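Local coordinates for protein LEOA (Escherichia coli, PDB 4AUR) that is a dynamin-like GTPase of enterotoxigenic Escherichia coli, which probably binds and hydrolyses GTP in its P-loop domain and carries a long helical stalk, at residues R323-L328 with D516-D521; L334-L339 with K505-P510. All coordinates share one frame; numbering follows the deposited sequence.

Contact 1 (R323-L328 with D516-D521); sequences RLAGEL and DVLSSD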
loop_
_atom_site.group_PDB
_atom_site.type_symbol
_atom_site.label_atom_id
_atom_site.label_comp_id
_atom_site.label_asym_id
_atom_site.label_seq_id
_atom_site.Cartn_x
_atom_site.Cartn_y
_atom_site.Cartn_z
ATOM N N ARG A 323 -29.630 9.805 -30.294
ATOM C CA ARG A 323 -29.884 8.876 -31.371
ATOM C C ARG A 323 -31.327 8.395 -31.360
ATOM O O ARG A 323 -31.953 8.245 -32.413
ATOM C CB ARG A 323 -28.929 7.686 -31.328
ATOM C CG ARG A 323 -28.485 7.260 -32.726
ATOM C CD ARG A 323 -27.776 5.909 -32.791
ATOM N NE ARG A 323 -26.814 5.714 -31.706
ATOM C CZ ARG A 323 -27.024 4.940 -30.636
ATOM N NH1 ARG A 323 -28.175 4.265 -30.494
ATOM N NH2 ARG A 323 -26.078 4.834 -29.695
ATOM N N LEU A 324 -31.867 8.176 -30.169
ATOM C CA LEU A 324 -33.279 7.818 -30.028
ATOM C C LEU A 324 -34.216 8.963 -30.396
ATOM O O LEU A 324 -35.259 8.737 -30.974
ATOM C CB LEU A 324 -33.573 7.388 -28.604
ATOM C CG LEU A 324 -32.805 6.167 -28.153
ATOM C CD1 LEU A 324 -32.996 5.943 -26.671
ATOM C CD2 LEU A 324 -33.213 4.943 -28.953
ATOM N N ALA A 325 -33.863 10.183 -30.019
ATOM C CA ALA A 325 -34.685 11.331 -30.341
ATOM C C ALA A 325 -34.853 11.467 -31.840
ATOM O O ALA A 325 -35.930 11.819 -32.308
ATOM C CB ALA A 325 -34.091 12.594 -29.775
ATOM N N GLY A 326 -33.782 11.172 -32.571
ATOM C CA GLY A 326 -33.769 11.264 -34.011
ATOM C C GLY A 326 -34.567 10.165 -34.665
ATOM O O GLY A 326 -35.380 10.438 -35.540
ATOM N N GLU A 327 -34.349 8.922 -34.243
ATOM C CA GLU A 327 -35.217 7.827 -34.646
ATOM C C GLU A 327 -36.690 8.171 -34.375
ATOM O O GLU A 327 -37.557 7.887 -35.199
ATOM C CB GLU A 327 -34.826 6.529 -33.941
ATOM C CG GLU A 327 -33.504 5.925 -34.437
ATOM C CD GLU A 327 -32.898 4.935 -33.444
ATOM O OE1 GLU A 327 -33.631 4.425 -32.554
ATOM O OE2 GLU A 327 -31.679 4.675 -33.545
ATOM N N LEU A 328 -36.964 8.799 -33.232
ATOM C CA LEU A 328 -38.324 9.156 -32.888
ATOM C C LEU A 328 -38.854 10.147 -33.882
ATOM O O LEU A 328 -39.962 10.023 -34.365
ATOM C CB LEU A 328 -38.418 9.791 -31.523
ATOM C CG LEU A 328 -39.838 10.304 -31.246
ATOM C CD1 LEU A 328 -40.796 9.135 -31.221
ATOM C CD2 LEU A 328 -39.947 11.104 -29.960
ATOM N N ASP A 516 -40.899 20.722 -32.016
ATOM C CA ASP A 516 -40.250 21.884 -31.392
ATOM C C ASP A 516 -39.435 21.471 -30.170
ATOM O O ASP A 516 -38.457 22.125 -29.818
ATOM C CB ASP A 516 -41.280 22.939 -30.942
ATOM C CG ASP A 516 -42.028 23.599 -32.111
ATOM O OD1 ASP A 516 -41.401 23.866 -33.159
ATOM O OD2 ASP A 516 -43.247 23.858 -31.982
ATOM N N VAL A 517 -39.859 20.393 -29.517
ATOM C CA VAL A 517 -39.197 19.886 -28.332
ATOM C C VAL A 517 -37.968 19.083 -28.705
ATOM O O VAL A 517 -36.940 19.176 -28.049
ATOM C CB VAL A 517 -40.148 19.010 -27.531
ATOM C CG1 VAL A 517 -39.467 18.452 -26.300
ATOM C CG2 VAL A 517 -41.363 19.835 -27.145
ATOM N N LEU A 518 -38.083 18.301 -29.768
ATOM C CA LEU A 518 -37.009 17.446 -30.229
ATOM C C LEU A 518 -35.995 18.229 -31.011
ATOM O O LEU A 518 -34.906 17.743 -31.250
ATOM C CB LEU A 518 -37.550 16.332 -31.121
ATOM C CG LEU A 518 -38.496 15.295 -30.525
ATOM C CD1 LEU A 518 -38.859 14.276 -31.591
ATOM C CD2 LEU A 518 -37.920 14.589 -29.312
ATOM N N SER A 519 -36.340 19.428 -31.445
ATOM C CA SER A 519 -35.413 20.193 -32.274
ATOM C C SER A 519 -34.303 20.842 -31.433
ATOM O O SER A 519 -33.348 21.360 -31.990
ATOM C CB SER A 519 -36.156 21.257 -33.103
ATOM O OG SER A 519 -36.593 22.338 -32.282
ATOM N N SER A 520 -34.420 20.807 -30.106
ATOM C CA SER A 520 -33.434 21.435 -29.232
ATOM C C SER A 520 -33.021 20.499 -28.116
ATOM O O SER A 520 -33.875 20.006 -27.412
ATOM C CB SER A 520 -34.032 22.719 -28.644
ATOM O OG SER A 520 -33.441 23.066 -27.400
ATOM N N ASP A 521 -31.722 20.285 -27.922
ATOM C CA ASP A 521 -31.261 19.313 -26.916
ATOM C C ASP A 521 -31.545 19.768 -25.482
ATOM O O ASP A 521 -31.828 18.963 -24.618
ATOM C CB ASP A 521 -29.776 19.016 -27.084
ATOM C CG ASP A 521 -29.440 18.384 -28.449
ATOM O OD1 ASP A 521 -30.309 17.673 -29.014
ATOM O OD2 ASP A 521 -28.300 18.602 -28.953
#

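Contact 2 (L334-L339 with K505-P510); sequences LMEKQL and KIIKEP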
loop_
_atom_site.group_PDB
_atom_site.type_symbol
_atom_site.label_atom_id
_atom_site.label_comp_id
_atom_site.label_asym_id
_atom_site.label_seq_id
_atom_site.Cartn_x
_atom_site.Cartn_y
_atom_site.Cartn_z
ATOM N N LEU A 334 -42.510 10.245 -40.890
ATOM C CA LEU A 334 -43.206 9.331 -41.785
ATOM C C LEU A 334 -44.707 9.304 -41.514
ATOM O O LEU A 334 -45.523 9.354 -42.424
ATOM C CB LEU A 334 -42.661 7.916 -41.654
ATOM C CG LEU A 334 -41.400 7.676 -42.464
ATOM C CD1 LEU A 334 -40.672 6.441 -41.947
ATOM C CD2 LEU A 334 -41.732 7.540 -43.950
HETATM N N MSE A 335 -45.073 9.225 -40.253
HETATM C CA MSE A 335 -46.456 9.096 -39.898
HETATM C C MSE A 335 -47.217 10.227 -40.470
HETATM O O MSE A 335 -48.262 10.023 -41.027
HETATM C CB MSE A 335 -46.562 9.082 -38.398
HETATM C CG MSE A 335 -47.805 8.325 -37.972
HETATM SE SE MSE A 335 -47.873 8.523 -36.034
HETATM C CE MSE A 335 -46.441 7.224 -35.627
ATOM N N GLU A 336 -46.659 11.428 -40.369
ATOM C CA GLU A 336 -47.293 12.653 -40.861
ATOM C C GLU A 336 -47.259 12.738 -42.370
ATOM O O GLU A 336 -48.216 13.181 -42.958
ATOM C CB GLU A 336 -46.620 13.885 -40.252
ATOM C CG GLU A 336 -47.390 15.195 -40.396
ATOM C CD GLU A 336 -46.602 16.425 -39.943
ATOM O OE1 GLU A 336 -45.385 16.323 -39.679
ATOM O OE2 GLU A 336 -47.201 17.516 -39.837
ATOM N N LYS A 337 -46.166 12.335 -43.003
ATOM C CA LYS A 337 -46.105 12.346 -44.464
ATOM C C LYS A 337 -47.149 11.367 -45.026
ATOM O O LYS A 337 -47.814 11.654 -46.041
ATOM C CB LYS A 337 -44.694 11.996 -44.967
ATOM C CG LYS A 337 -44.637 11.531 -46.424
ATOM C CD LYS A 337 -43.285 10.924 -46.836
ATOM C CE LYS A 337 -43.407 10.055 -48.099
ATOM N NZ LYS A 337 -42.089 9.594 -48.644
ATOM N N GLN A 338 -47.277 10.222 -44.346
ATOM C CA GLN A 338 -48.154 9.155 -44.767
ATOM C C GLN A 338 -49.601 9.625 -44.738
ATOM O O GLN A 338 -50.281 9.575 -45.760
ATOM C CB GLN A 338 -47.946 7.916 -43.895
ATOM C CG GLN A 338 -49.044 6.854 -43.980
ATOM C CD GLN A 338 -49.271 6.313 -45.390
ATOM O OE1 GLN A 338 -50.410 6.277 -45.875
ATOM N NE2 GLN A 338 -48.189 5.890 -46.054
ATOM N N LEU A 339 -50.060 10.082 -43.577
ATOM C CA LEU A 339 -51.393 10.681 -43.429
ATOM C C LEU A 339 -51.667 11.809 -44.434
ATOM O O LEU A 339 -52.775 11.923 -44.978
ATOM C CB LEU A 339 -51.599 11.213 -42.010
ATOM C CG LEU A 339 -51.850 10.216 -40.877
ATOM C CD1 LEU A 339 -51.804 10.922 -39.548
ATOM C CD2 LEU A 339 -53.181 9.515 -41.013
ATOM N N LYS A 505 -54.830 20.859 -40.767
ATOM C CA LYS A 505 -54.487 21.664 -39.610
ATOM C C LYS A 505 -54.582 20.741 -38.412
ATOM O O LYS A 505 -53.730 20.755 -37.537
ATOM C CB LYS A 505 -55.437 22.873 -39.456
ATOM C CG LYS A 505 -54.748 24.224 -39.226
ATOM C CD LYS A 505 -54.321 24.887 -40.553
ATOM C CE LYS A 505 -53.144 25.879 -40.426
ATOM N NZ LYS A 505 -53.522 27.240 -39.938
ATOM N N ILE A 506 -55.616 19.910 -38.395
ATOM C CA ILE A 506 -55.782 18.912 -37.336
ATOM C C ILE A 506 -54.638 17.877 -37.297
ATOM O O ILE A 506 -54.150 17.519 -36.239
ATOM C CB ILE A 506 -57.134 18.193 -37.485
ATOM C CG1 ILE A 506 -58.263 19.185 -37.140
ATOM C CG2 ILE A 506 -57.183 16.955 -36.598
ATOM C CD1 ILE A 506 -59.685 18.708 -37.385
ATOM N N ILE A 507 -54.231 17.399 -38.463
ATOM C CA ILE A 507 -53.201 16.389 -38.570
ATOM C C ILE A 507 -51.850 16.931 -38.129
ATOM O O ILE A 507 -51.131 16.284 -37.385
ATOM C CB ILE A 507 -53.136 15.870 -40.009
ATOM C CG1 ILE A 507 -54.261 14.866 -40.219
ATOM C CG2 ILE A 507 -51.806 15.204 -40.287
ATOM C CD1 ILE A 507 -54.447 14.422 -41.645
ATOM N N LYS A 508 -51.520 18.127 -38.592
ATOM C CA LYS A 508 -50.234 18.721 -38.328
ATOM C C LYS A 508 -50.071 19.122 -36.885
ATOM O O LYS A 508 -49.025 18.920 -36.318
ATOM C CB LYS A 508 -50.033 19.953 -39.203
ATOM C CG LYS A 508 -49.771 19.612 -40.652
ATOM C CD LYS A 508 -49.541 20.842 -41.522
ATOM C CE LYS A 508 -48.861 20.412 -42.825
ATOM N NZ LYS A 508 -49.125 21.306 -43.991
ATOM N N GLU A 509 -51.095 19.701 -36.287
ATOM C CA GLU A 509 -50.929 20.328 -34.986
ATOM C C GLU A 509 -50.129 19.466 -34.009
ATOM O O GLU A 509 -49.096 19.906 -33.514
ATOM C CB GLU A 509 -52.281 20.737 -34.395
ATOM C CG GLU A 509 -52.282 21.100 -32.910
ATOM C CD GLU A 509 -53.590 21.767 -32.456
ATOM O OE1 GLU A 509 -54.690 21.402 -32.973
ATOM O OE2 GLU A 509 -53.515 22.661 -31.572
ATOM N N PRO A 510 -50.582 18.239 -33.730
ATOM C CA PRO A 510 -49.916 17.478 -32.688
ATOM C C PRO A 510 -48.433 17.180 -32.926
ATOM O O PRO A 510 -47.668 17.013 -31.960
ATOM C CB PRO A 510 -50.727 16.186 -32.619
ATOM C CG PRO A 510 -51.612 16.187 -33.817
ATOM C CD PRO A 510 -51.847 17.617 -34.126
#

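Contact 1 (R323-L328 with D516-D521)
Leu518 lays its isobutyl end over Leu328 and Ala325, which sit one turn apart on helix 275-343. Its CD1 methyl meets Leu328 CD2 at 3.7 Å. The two leucine side chains cross at about a right angle, so methyls touch rather than whole chains lying alongside. The other methyl, Leu518 CD2, is 4.3 Å from Ala325 CB. Leu518 CD1 also lies 3.9 Å from the backbone oxygen Ala325 O. Of the CA atoms, those of Ala325 and Leu518 are nearest, 6.5 Å apart. Leu328 reaches across because its CG lies opposite the backbone N (chi1 174°).

Leu518 lies in the last part of helix 489-518. The chain then turns through Ser519 and Ser520, and Ser520 is the N-cap of helix 521-528. Inside the turn, Ser519 OG donates a hydrogen bond of 3.1 Å to Asp516 O. The donor sits above the carbonyl plane.

Met524 and Phe528 of helix 521-528 also touch Leu518, and Phe381 of helix 368-408 packs on Ala325 and Leu328. The contact joins a helix-to-helix turn to the long helix of the dynamin-like helical domain. No hydrogen bond links the two segments. The contact is mainly apolar, which implies hydrophobic and dispersion forces without directional pairing.

Contact 2 (L334-L339 with K505-P510)
Glu336 turns its CG anti to the backbone N (chi1 -165°) and continues extended, which carries its carboxylate across to the helix of Lys508. Lys508 takes a different setting, with CG anti to its carbonyl carbon (chi1 -73°), and its extended chain leads the amine away. The two side chains cross at about a right angle. Glu336 OE2 therefore rests against the base of the lysine, 3.4 Å from Lys508 CG and 3.6 Å from Lys508 CA. The charged ends do not meet: Glu336 OE2 and Lys508 NZ are 5.9 Å apart. Their opposite charges may still attract weakly. The second carboxylate oxygen, Glu336 OE1, is hydrogen-bonded to Tyr515 OH, which helps fix the rotation of the group.

Helices 275-343 and 489-518 run antiparallel here, as neighbours in the elongated helical bundle of the dynamin-like domain. The short segments lie at 177° to each other, with axes 10.4 Å apart at closest approach. Next to the carboxylate, one turn further along helix 275-343, the contact is apolar. Ile507 points at the other helix and puts its CD1 4.3 Å from Leu339 CB. Its CG2 branch reaches Glu336 CG at 4.4 Å. Phe354 and Leu359 of helix 351-359 also pack on Ile507, while Leu370 of helix 368-408 touches Leu339.

Contacts 1 and 2 both join helix 275-343 to helix 489-518, and their centres are about 17 Å apart. Because the helices are antiparallel, going from contact 1 to contact 2 advances along helix 275-343 and steps back along helix 489-518. Contact 1 lies near the turn that follows helix 489-518, and contact 2 lies further back within that helix. Both are partly buried and contain no hydrogen bond between their segments. Each combines buried and partly exposed residues. Contact 1 is wholly apolar in its side-chain chemistry. Contact 2 pairs a buried aliphatic side with a partly exposed glutamate and lysine. Helix 368-408 packs against both, while helix 521-528 borders contact 1 and helix 351-359 borders contact 2.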